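PDB 2FGQ: outer membrane porin protein 32 from Delftia acidovorans, which forms trimeric, anion-selective channels through the bacterial outer membrane. Local coordinates for the interface of chains A and B. Coordinates in Å, arbitrary orientation; residue numbers count along the deposited sequence, not the author numbering. Chains: chain A/B, Outer membrane porin protein 32.

The interface of chains A and B. Residues chain A 45, 53, 55, 78-79, 81; chain B 10, 12, 286, 328, 330.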
ATOM      1  N   GLU A  45     -13.464   2.145 -21.429  1.00 14.41           N
ATOM      2  CA  GLU A  45     -14.743   2.784 -21.651  1.00 14.37           C
ATOM      3  C   GLU A  45     -14.850   3.161 -23.132  1.00 14.43           C
ATOM      4  O   GLU A  45     -13.993   3.831 -23.655  1.00 14.86           O
ATOM      5  CB  GLU A  45     -14.823   4.079 -20.843  1.00 14.11           C
ATOM      6  CG  GLU A  45     -16.140   4.824 -21.019  1.00 15.03           C
ATOM      7  CD  GLU A  45     -16.151   6.229 -20.414  1.00 16.11           C
ATOM      8  OE1 GLU A  45     -15.119   6.659 -19.861  1.00 18.39           O
ATOM      9  OE2 GLU A  45     -17.200   6.921 -20.520  1.00 18.43           O
ATOM     10  N   ALA A  53     -11.364   5.095 -23.762  1.00 12.62           N
ATOM     11  CA  ALA A  53     -10.513   5.507 -22.669  1.00 12.24           C
ATOM     12  C   ALA A  53     -10.204   4.294 -21.828  1.00 13.10           C
ATOM     13  O   ALA A  53     -11.030   3.409 -21.673  1.00 15.79           O
ATOM     14  CB  ALA A  53     -11.200   6.548 -21.823  1.00 13.60           C
ATOM     15  N   PHE A  55      -7.783   2.740 -18.195  1.00  9.99           N
ATOM     16  CA  PHE A  55      -6.834   2.917 -17.126  1.00 10.04           C
ATOM     17  C   PHE A  55      -6.323   1.542 -16.704  1.00  9.91           C
ATOM     18  O   PHE A  55      -6.959   0.539 -16.985  1.00 11.20           O
ATOM     19  CB  PHE A  55      -7.466   3.664 -15.940  1.00 10.62           C
ATOM     20  CG  PHE A  55      -8.316   2.806 -15.085  1.00 12.60           C
ATOM     21  CD1 PHE A  55      -7.788   2.171 -13.967  1.00 14.08           C
ATOM     22  CD2 PHE A  55      -9.620   2.507 -15.457  1.00 13.76           C
ATOM     23  CE1 PHE A  55      -8.548   1.304 -13.219  1.00 14.92           C
ATOM     24  CE2 PHE A  55     -10.403   1.629 -14.661  1.00 15.38           C
ATOM     25  CZ  PHE A  55      -9.840   1.039 -13.554  1.00 14.60           C
ATOM     26  N   THR A  78      -1.405   3.708 -15.543  1.00  9.05           N
ATOM     27  CA  THR A  78      -1.657   4.530 -16.722  1.00  9.56           C
ATOM     28  C   THR A  78      -3.115   4.886 -16.912  1.00 10.22           C
ATOM     29  O   THR A  78      -4.036   4.241 -16.408  1.00 10.64           O
ATOM     30  CB  THR A  78      -1.194   3.795 -18.017  1.00 11.44           C
ATOM     31  OG1 THR A  78      -1.772   2.469 -18.051  1.00 10.70           O
ATOM     32  CG2 THR A  78       0.324   3.630 -18.029  1.00 10.94           C
ATOM     33  N   VAL A  79      -3.287   5.941 -17.694  1.00 10.00           N
ATOM     34  CA  VAL A  79      -4.562   6.301 -18.301  1.00  9.95           C
ATOM     35  C   VAL A  79      -4.276   6.480 -19.785  1.00 10.37           C
ATOM     36  O   VAL A  79      -3.184   6.897 -20.178  1.00 11.03           O
ATOM     37  CB  VAL A  79      -5.180   7.559 -17.618  1.00  9.98           C
ATOM     38  CG1 VAL A  79      -4.248   8.801 -17.650  1.00 12.58           C
ATOM     39  CG2 VAL A  79      -6.552   7.904 -18.198  1.00 11.72           C
ATOM     40  N   LEU A  81      -5.898   6.761 -24.124  1.00 12.06           N
ATOM     41  CA  LEU A  81      -6.898   6.833 -25.177  1.00 12.83           C
ATOM     42  C   LEU A  81      -6.434   5.953 -26.316  1.00 12.80           C
ATOM     43  O   LEU A  81      -5.264   5.914 -26.615  1.00 12.96           O
ATOM     44  CB  LEU A  81      -7.074   8.273 -25.690  1.00 12.79           C
ATOM     45  CG  LEU A  81      -7.781   9.273 -24.800  1.00 14.32           C
ATOM     46  CD1 LEU A  81      -7.746  10.644 -25.503  1.00 17.23           C
ATOM     47  CD2 LEU A  81      -9.210   8.860 -24.478  1.00 17.40           C
TER
ATOM     48  N   VAL B  10      -8.397   8.331 -12.320  1.00 10.82           N
ATOM     49  CA  VAL B  10      -7.013   8.559 -12.723  1.00 10.91           C
ATOM     50  C   VAL B  10      -6.998   9.867 -13.539  1.00 10.86           C
ATOM     51  O   VAL B  10      -7.605   9.954 -14.609  1.00 11.12           O
ATOM     52  CB  VAL B  10      -6.388   7.405 -13.525  1.00 11.46           C
ATOM     53  CG1 VAL B  10      -4.943   7.721 -13.786  1.00 12.15           C
ATOM     54  CG2 VAL B  10      -6.513   6.107 -12.781  1.00 12.52           C
ATOM     55  N   THR B  12      -4.194  12.460 -14.938  1.00  8.67           N
ATOM     56  CA  THR B  12      -2.774  12.621 -15.226  1.00  9.39           C
ATOM     57  C   THR B  12      -2.620  13.680 -16.297  1.00  9.28           C
ATOM     58  O   THR B  12      -3.447  13.788 -17.205  1.00 11.07           O
ATOM     59  CB  THR B  12      -2.174  11.260 -15.620  1.00 10.26           C
ATOM     60  OG1 THR B  12      -2.332  10.373 -14.520  1.00 10.82           O
ATOM     61  CG2 THR B  12      -0.680  11.309 -15.843  1.00 10.09           C
ATOM     62  N   THR B 286     -15.174  10.673 -18.603  1.00 13.50           N
ATOM     63  CA  THR B 286     -13.856  11.014 -19.151  1.00 12.65           C
ATOM     64  C   THR B 286     -13.838  12.461 -19.689  1.00 12.58           C
ATOM     65  O   THR B 286     -14.683  12.828 -20.500  1.00 13.57           O
ATOM     66  CB  THR B 286     -13.520  10.086 -20.308  1.00 13.74           C
ATOM     67  OG1 THR B 286     -13.468   8.737 -19.806  1.00 15.00           O
ATOM     68  CG2 THR B 286     -12.152  10.386 -20.834  1.00 15.10           C
ATOM     69  N   ILE B 328      -5.980  14.554 -18.746  1.00 10.74           N
ATOM     70  CA  ILE B 328      -7.160  13.735 -18.908  1.00 11.16           C
ATOM     71  C   ILE B 328      -7.555  13.270 -17.521  1.00 11.60           C
ATOM     72  O   ILE B 328      -6.704  12.905 -16.694  1.00 12.68           O
ATOM     73  CB  ILE B 328      -6.889  12.535 -19.869  1.00 12.79           C
ATOM     74  CG1 ILE B 328      -8.137  11.647 -20.030  1.00 13.45           C
ATOM     75  CG2 ILE B 328      -5.729  11.672 -19.447  1.00 13.28           C
ATOM     76  CD1 ILE B 328      -8.067  10.667 -21.187  1.00 14.94           C
ATOM     77  N   HIS B 330     -10.145  10.402 -15.898  1.00 10.93           N
ATOM     78  CA  HIS B 330     -10.975   9.247 -16.186  1.00 11.15           C
ATOM     79  C   HIS B 330     -11.475   8.672 -14.862  1.00 11.03           C
ATOM     80  O   HIS B 330     -10.688   8.169 -14.047  1.00 12.07           O
ATOM     81  CB  HIS B 330     -10.236   8.176 -16.949  1.00 12.65           C
ATOM     82  CG  HIS B 330     -11.110   7.032 -17.293  1.00 11.94           C
ATOM     83  ND1 HIS B 330     -10.981   5.771 -16.743  1.00 17.29           N
ATOM     84  CD2 HIS B 330     -12.190   6.982 -18.098  1.00 10.75           C
ATOM     85  CE1 HIS B 330     -11.948   4.996 -17.228  1.00 15.52           C
ATOM     86  NE2 HIS B 330     -12.672   5.699 -18.071  1.00 20.19           N
TER
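A:Val79 meets B:Ile328 and B:Val10 where two barrel walls lie face to face, with extended backbones throughout: strands 38-48, 51-60 and 76-83 of chain A pack through their side chains against strands 4-17, 286-297 and 320-331 of chain B. A:Val79 gives up more surface than any other residue of the patch. Its CG1 methyl reaches CG2 of B:Ile328 at 3.7 Å and CB of B:Thr12 at 3.8 Å, while its CG2 turns toward CB of B:His330. B:Val10 CG1 closes on A:Val79 CB at 3.8 Å. Farther along, the CD1 tip of B:Ile328 touches CG and CD2 of A:Leu81.

The apolar strip gives way to a polar corner around B:His330. With CG anti to its backbone N (chi1 -177°), the imidazole extends toward chain A between A:Phe55 and A:Glu45. The A:Phe55 side chain crosses it at about a right angle, its CD2 meeting the imidazole edge in plane, 3.8 Å from ND1 and CE1 of B:His330. CD2 of the imidazole lies 3.9 Å from the CB methyl of A:Ala53. A:Glu45, stretched out in the opposite direction past B:Thr286, brings its carboxylate to the hydroxyl: B:Thr286 OG1 donates to OE1 at 2.7 Å, on the syn side and 27° out of the carboxylate plane. The same OE1 takes a weak, bent hydrogen bond from B:His330 NE2 at 3.2 Å, and the nearby negative charge may favour a proton on that nitrogen. An alanine in place of B:His330 would probably leave a gap between A:Phe55 and A:Ala53 and cost the A:Glu45 carboxylate this weak donor. Apolar packing, beside a carboxylate oxygen of one subunit met by a hydroxyl and an imidazole of the next, thus helps hold neighbouring barrels together in the porin homotrimer.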